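Local atomic coordinates of gamma-hexachlorocyclohexane dehydrochlorinase (Sphingomonas paucimobilis, PDB entry 3A76), a protein that catalyses two successive dehydrochlorinations of the pesticide lindane (gamma-hexachlorocyclohexane), giving a tetrachlorocyclohexadiene by way of pentachlorocyclohexene. Residues Pro86-Arg99 with Ile111-Asn124. Numbering follows the deposited sequence.
Sequences PMFHECIHYGTNLR and IGDVLLLGNLVEGN
Strands 90-99 and 111-120 run antiparallel, with hydrogen-bonded pairs at Ile92-Leu117, Tyr94-Leu115 and Thr96-Asp113 and a beta bulge before Arg99 pairs with Ile111. On the face holding His93, CD1 of Leu116 sits over one face of the imidazole, 3.2 Å from His93 NE2, while CG2 of Val114 meets the ring edge in its plane; both put apolar carbon beside the ring, whose buried NE2 has no polar partner in the model. ND1 lies against Asp45, the other inferred active-site residue, in a hydrogen bond modelled too short to be read in detail. Branched Leu116 serves two rings, its other methyl, CD2, reaching CZ of Phe88 at 4.0 Å. One face of the Phe88 ring carries Leu120 CD2, the opposite face Cys91 CB. Gly118 suits its place beside Cys91, because a CB there would clash with the Phe88 ring. At the strand end, Val121 CG2 stands almost centrally over the His89 ring, 3.6 Å from its centroid. On the sheet face opposite His93, Tyr94 unites an apolar ring, its edge toward Leu117 CD1 (4.0 Å from CE2), with a hydroxyl hydrogen-bonded to Val114 O of the second subunit. This is a beta hairpin of the SnoaL-like barrel, one face turned to the trimer interface, the other bringing His93, the inferred proton acceptor, to the active site.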
loop_
_atom_site.group_PDB
_atom_site.type_symbol
_atom_site.label_atom_id
_atom_site.label_comp_id
_atom_site.label_asym_id
_atom_site.label_seq_id
_atom_site.Cartn_x
_atom_site.Cartn_y
_atom_site.Cartn_z
ATOM N N PRO B 86 -8.443 -15.392 -17.778
ATOM C CA PRO B 86 -8.983 -16.759 -17.642
ATOM C C PRO B 86 -8.550 -17.528 -16.392
ATOM O O PRO B 86 -9.264 -18.422 -15.967
ATOM C CB PRO B 86 -8.473 -17.481 -18.899
ATOM C CG PRO B 86 -8.116 -16.396 -19.855
ATOM C CD PRO B 86 -7.665 -15.232 -19.020
ATOM N N MET B 87 -7.403 -17.183 -15.811
ATOM C CA MET B 87 -6.859 -17.875 -14.624
ATOM C C MET B 87 -7.676 -17.660 -13.336
ATOM O O MET B 87 -7.768 -18.553 -12.487
ATOM C CB MET B 87 -5.404 -17.431 -14.400
ATOM C CG MET B 87 -4.647 -18.207 -13.334
ATOM S SD MET B 87 -2.907 -17.711 -13.193
ATOM C CE MET B 87 -2.178 -18.706 -14.500
ATOM N N PHE B 88 -8.256 -16.469 -13.203
ATOM C CA PHE B 88 -8.936 -16.037 -11.979
ATOM C C PHE B 88 -10.392 -15.674 -12.248
ATOM O O PHE B 88 -10.708 -15.109 -13.301
ATOM C CB PHE B 88 -8.291 -14.755 -11.456
ATOM C CG PHE B 88 -6.918 -14.930 -10.868
ATOM C CD1 PHE B 88 -6.765 -15.227 -9.517
ATOM C CD2 PHE B 88 -5.780 -14.708 -11.647
ATOM C CE1 PHE B 88 -5.513 -15.347 -8.961
ATOM C CE2 PHE B 88 -4.507 -14.840 -11.095
ATOM C CZ PHE B 88 -4.370 -15.155 -9.747
ATOM N N HIS B 89 -11.275 -15.939 -11.291
ATOM C CA HIS B 89 -12.622 -15.356 -11.368
ATOM C C HIS B 89 -12.522 -13.851 -11.150
ATOM O O HIS B 89 -13.045 -13.051 -11.933
ATOM C CB HIS B 89 -13.579 -16.022 -10.382
ATOM C CG HIS B 89 -13.983 -17.395 -10.809
ATOM N ND1 HIS B 89 -14.676 -17.629 -11.981
ATOM C CD2 HIS B 89 -13.765 -18.604 -10.245
ATOM C CE1 HIS B 89 -14.873 -18.927 -12.112
ATOM N NE2 HIS B 89 -14.330 -19.540 -11.075
ATOM N N GLU B 90 -11.826 -13.488 -10.083
ATOM C CA GLU B 90 -11.313 -12.147 -9.893
ATOM C C GLU B 90 -10.048 -12.194 -9.054
ATOM O O GLU B 90 -9.711 -13.214 -8.445
ATOM C CB GLU B 90 -12.334 -11.163 -9.258
ATOM C CG GLU B 90 -13.546 -11.680 -8.437
ATOM C CD GLU B 90 -13.333 -12.954 -7.645
ATOM O OE1 GLU B 90 -12.326 -13.098 -6.946
ATOM O OE2 GLU B 90 -14.215 -13.825 -7.702
ATOM N N CYS B 91 -9.349 -11.074 -9.022
ATOM C CA CYS B 91 -8.190 -10.944 -8.168
ATOM C C CYS B 91 -8.044 -9.483 -7.812
ATOM O O CYS B 91 -8.640 -8.616 -8.456
ATOM C CB CYS B 91 -6.927 -11.451 -8.879
ATOM S SG CYS B 91 -6.595 -10.560 -10.363
ATOM N N ILE B 92 -7.221 -9.212 -6.803
ATOM C CA ILE B 92 -6.872 -7.838 -6.488
ATOM C C ILE B 92 -5.380 -7.721 -6.114
ATOM O O ILE B 92 -4.897 -8.471 -5.275
ATOM C CB ILE B 92 -7.823 -7.260 -5.386
ATOM C CG1 ILE B 92 -7.627 -5.750 -5.241
ATOM C CG2 ILE B 92 -7.748 -8.064 -4.050
ATOM C CD1 ILE B 92 -6.602 -5.439 -4.337
ATOM N N HIS B 93 -4.682 -6.780 -6.754
ATOM C CA HIS B 93 -3.273 -6.461 -6.475
ATOM C C HIS B 93 -3.116 -5.237 -5.559
ATOM O O HIS B 93 -3.552 -4.139 -5.909
ATOM C CB HIS B 93 -2.538 -6.129 -7.780
ATOM C CG HIS B 93 -2.337 -7.290 -8.695
ATOM N ND1 HIS B 93 -3.335 -7.771 -9.516
ATOM C CD2 HIS B 93 -1.241 -8.046 -8.950
ATOM C CE1 HIS B 93 -2.866 -8.780 -10.229
ATOM N NE2 HIS B 93 -1.598 -8.967 -9.905
ATOM N N TYR B 94 -2.477 -5.423 -4.409
ATOM C CA TYR B 94 -2.096 -4.294 -3.557
ATOM C C TYR B 94 -0.598 -3.979 -3.699
ATOM O O TYR B 94 0.241 -4.663 -3.124
ATOM C CB TYR B 94 -2.431 -4.566 -2.070
ATOM C CG TYR B 94 -3.881 -4.870 -1.758
ATOM C CD1 TYR B 94 -4.821 -3.845 -1.655
ATOM C CD2 TYR B 94 -4.304 -6.176 -1.502
ATOM C CE1 TYR B 94 -6.153 -4.110 -1.360
ATOM C CE2 TYR B 94 -5.644 -6.449 -1.203
ATOM C CZ TYR B 94 -6.559 -5.407 -1.127
ATOM O OH TYR B 94 -7.886 -5.659 -0.811
ATOM N N GLY B 95 -0.296 -2.933 -4.455
ATOM C CA GLY B 95 1.043 -2.453 -4.695
ATOM C C GLY B 95 1.501 -1.405 -3.706
ATOM O O GLY B 95 0.826 -0.390 -3.487
ATOM N N THR B 96 2.668 -1.679 -3.117
ATOM C CA THR B 96 3.267 -0.870 -2.070
ATOM C C THR B 96 4.794 -0.805 -2.316
ATOM O O THR B 96 5.337 -1.553 -3.171
ATOM C CB THR B 96 3.065 -1.511 -0.651
ATOM O OG1 THR B 96 3.782 -2.743 -0.591
ATOM C CG2 THR B 96 1.620 -1.826 -0.348
ATOM N N ASN B 97 5.457 0.063 -1.545
ATOM C CA ASN B 97 6.936 0.145 -1.440
ATOM C C ASN B 97 7.687 0.478 -2.725
ATOM O O ASN B 97 8.840 0.083 -2.877
ATOM C CB ASN B 97 7.539 -1.142 -0.871
ATOM C CG ASN B 97 6.935 -1.552 0.445
ATOM O OD1 ASN B 97 6.962 -2.737 0.786
ATOM N ND2 ASN B 97 6.392 -0.587 1.199
ATOM N N LEU B 98 7.031 1.184 -3.642
ATOM C CA LEU B 98 7.638 1.593 -4.902
ATOM C C LEU B 98 8.854 2.443 -4.575
ATOM O O LEU B 98 8.738 3.489 -3.945
ATOM C CB LEU B 98 6.674 2.419 -5.745
ATOM C CG LEU B 98 6.694 2.323 -7.281
ATOM C CD1 LEU B 98 6.524 3.694 -7.889
ATOM C CD2 LEU B 98 7.907 1.635 -7.886
ATOM N N ARG B 99 10.019 1.980 -5.005
ATOM C CA ARG B 99 11.254 2.688 -4.720
ATOM C C ARG B 99 11.985 2.931 -6.027
ATOM O O ARG B 99 12.278 1.987 -6.771
ATOM C CB ARG B 99 12.093 1.898 -3.700
ATOM C CG ARG B 99 13.414 2.517 -3.346
ATOM C CD ARG B 99 13.244 3.792 -2.569
ATOM N NE ARG B 99 14.132 4.812 -3.125
ATOM C CZ ARG B 99 15.225 5.276 -2.529
ATOM N NH1 ARG B 99 15.572 4.843 -1.330
ATOM N NH2 ARG B 99 15.959 6.191 -3.131
ATOM N N ILE B 111 11.891 -0.808 -7.895
ATOM C CA ILE B 111 11.435 -2.028 -7.209
ATOM C C ILE B 111 10.099 -1.730 -6.502
ATOM O O ILE B 111 9.826 -0.595 -6.114
ATOM C CB ILE B 111 12.466 -2.611 -6.189
ATOM C CG1 ILE B 111 13.125 -1.496 -5.378
ATOM C CG2 ILE B 111 13.520 -3.496 -6.892
ATOM C CD1 ILE B 111 13.920 -2.003 -4.207
ATOM N N GLY B 112 9.280 -2.759 -6.354
ATOM C CA GLY B 112 7.994 -2.642 -5.690
ATOM C C GLY B 112 7.573 -3.991 -5.169
ATOM O O GLY B 112 8.053 -5.031 -5.626
ATOM N N ASP B 113 6.677 -3.975 -4.199
ATOM C CA ASP B 113 6.161 -5.213 -3.641
ATOM C C ASP B 113 4.657 -5.298 -3.896
ATOM O O ASP B 113 3.979 -4.293 -3.920
ATOM C CB ASP B 113 6.482 -5.280 -2.153
ATOM C CG ASP B 113 7.972 -5.372 -1.892
ATOM O OD1 ASP B 113 8.586 -6.410 -2.280
ATOM O OD2 ASP B 113 8.514 -4.406 -1.305
ATOM N N VAL B 114 4.136 -6.498 -4.116
ATOM C CA VAL B 114 2.697 -6.604 -4.330
ATOM C C VAL B 114 2.137 -7.719 -3.494
ATOM O O VAL B 114 2.753 -8.767 -3.355
ATOM C CB VAL B 114 2.302 -6.790 -5.846
ATOM C CG1 VAL B 114 2.787 -8.139 -6.407
ATOM C CG2 VAL B 114 0.776 -6.607 -6.054
ATOM N N LEU B 115 0.960 -7.472 -2.942
ATOM C CA LEU B 115 0.155 -8.514 -2.332
ATOM C C LEU B 115 -1.067 -8.728 -3.209
ATOM O O LEU B 115 -1.857 -7.785 -3.450
ATOM C CB LEU B 115 -0.226 -8.097 -0.912
ATOM C CG LEU B 115 -0.749 -9.060 0.162
ATOM C CD1 LEU B 115 -2.205 -8.784 0.462
ATOM C CD2 LEU B 115 -0.440 -10.544 -0.086
ATOM N N LEU B 116 -1.203 -9.962 -3.699
ATOM C CA LEU B 116 -2.322 -10.368 -4.534
ATOM C C LEU B 116 -3.220 -11.365 -3.820
ATOM O O LEU B 116 -2.758 -12.423 -3.374
ATOM C CB LEU B 116 -1.839 -10.993 -5.857
ATOM C CG LEU B 116 -2.867 -11.591 -6.850
ATOM C CD1 LEU B 116 -2.344 -11.600 -8.259
ATOM C CD2 LEU B 116 -3.284 -13.029 -6.486
ATOM N N LEU B 117 -4.506 -11.033 -3.753
ATOM C CA LEU B 117 -5.558 -11.963 -3.319
ATOM C C LEU B 117 -6.495 -12.237 -4.487
ATOM O O LEU B 117 -6.922 -11.309 -5.167
ATOM C CB LEU B 117 -6.362 -11.349 -2.176
ATOM C CG LEU B 117 -5.595 -10.831 -0.975
ATOM C CD1 LEU B 117 -6.542 -10.109 -0.011
ATOM C CD2 LEU B 117 -4.879 -11.982 -0.305
ATOM N N GLY B 118 -6.821 -13.507 -4.722
ATOM C CA GLY B 118 -7.709 -13.857 -5.820
ATOM C C GLY B 118 -8.383 -15.202 -5.706
ATOM O O GLY B 118 -8.085 -15.977 -4.813
ATOM N N ASN B 119 -9.322 -15.460 -6.608
ATOM C CA ASN B 119 -9.904 -16.793 -6.728
ATOM C C ASN B 119 -9.521 -17.402 -8.063
ATOM O O ASN B 119 -9.851 -16.856 -9.112
ATOM C CB ASN B 119 -11.436 -16.771 -6.597
ATOM C CG ASN B 119 -11.902 -16.725 -5.160
ATOM O OD1 ASN B 119 -11.482 -17.527 -4.336
ATOM N ND2 ASN B 119 -12.800 -15.793 -4.860
ATOM N N LEU B 120 -8.829 -18.533 -8.018
ATOM C CA LEU B 120 -8.476 -19.271 -9.235
ATOM C C LEU B 120 -9.689 -19.970 -9.815
ATOM O O LEU B 120 -10.412 -20.634 -9.096
ATOM C CB LEU B 120 -7.398 -20.310 -8.934
ATOM C CG LEU B 120 -6.023 -19.795 -8.517
ATOM C CD1 LEU B 120 -5.185 -20.966 -8.015
ATOM C CD2 LEU B 120 -5.333 -19.035 -9.651
ATOM N N VAL B 121 -9.916 -19.818 -11.112
ATOM C CA VAL B 121 -10.986 -20.550 -11.790
ATOM C C VAL B 121 -10.808 -22.060 -11.594
ATOM O O VAL B 121 -11.769 -22.772 -11.291
ATOM C CB VAL B 121 -11.064 -20.204 -13.295
ATOM C CG1 VAL B 121 -12.045 -21.142 -14.018
ATOM C CG2 VAL B 121 -11.483 -18.763 -13.484
ATOM N N GLU B 122 -9.572 -22.531 -11.760
ATOM C CA GLU B 122 -9.217 -23.925 -11.528
ATOM C C GLU B 122 -9.380 -24.254 -10.045
ATOM O O GLU B 122 -8.533 -23.913 -9.219
ATOM C CB GLU B 122 -7.777 -24.210 -12.011
ATOM C CG GLU B 122 -7.423 -25.696 -12.216
ATOM C CD GLU B 122 -7.969 -26.270 -13.531
ATOM O OE1 GLU B 122 -9.205 -26.456 -13.659
ATOM O OE2 GLU B 122 -7.152 -26.549 -14.443
ATOM N N GLY B 123 -10.489 -24.910 -9.722
ATOM C CA GLY B 123 -10.771 -25.349 -8.360
ATOM C C GLY B 123 -11.485 -24.301 -7.530
ATOM O O GLY B 123 -11.710 -24.510 -6.332
ATOM N N ASN B 124 -11.858 -23.184 -8.162
ATOM C CA ASN B 124 -12.466 -22.053 -7.451
ATOM C C ASN B 124 -11.755 -21.874 -6.109
ATOM O O ASN B 124 -12.363 -21.890 -5.042
ATOM C CB ASN B 124 -13.981 -22.261 -7.291
ATOM C CG ASN B 124 -14.729 -20.970 -6.976
ATOM O OD1 ASN B 124 -14.283 -19.861 -7.307
ATOM N ND2 ASN B 124 -15.891 -21.114 -6.339
HETATM O O HOH W 1 -7.428 -21.050 -12.606
HETATM O O HOH W 2 9.893 -2.604 -2.898
#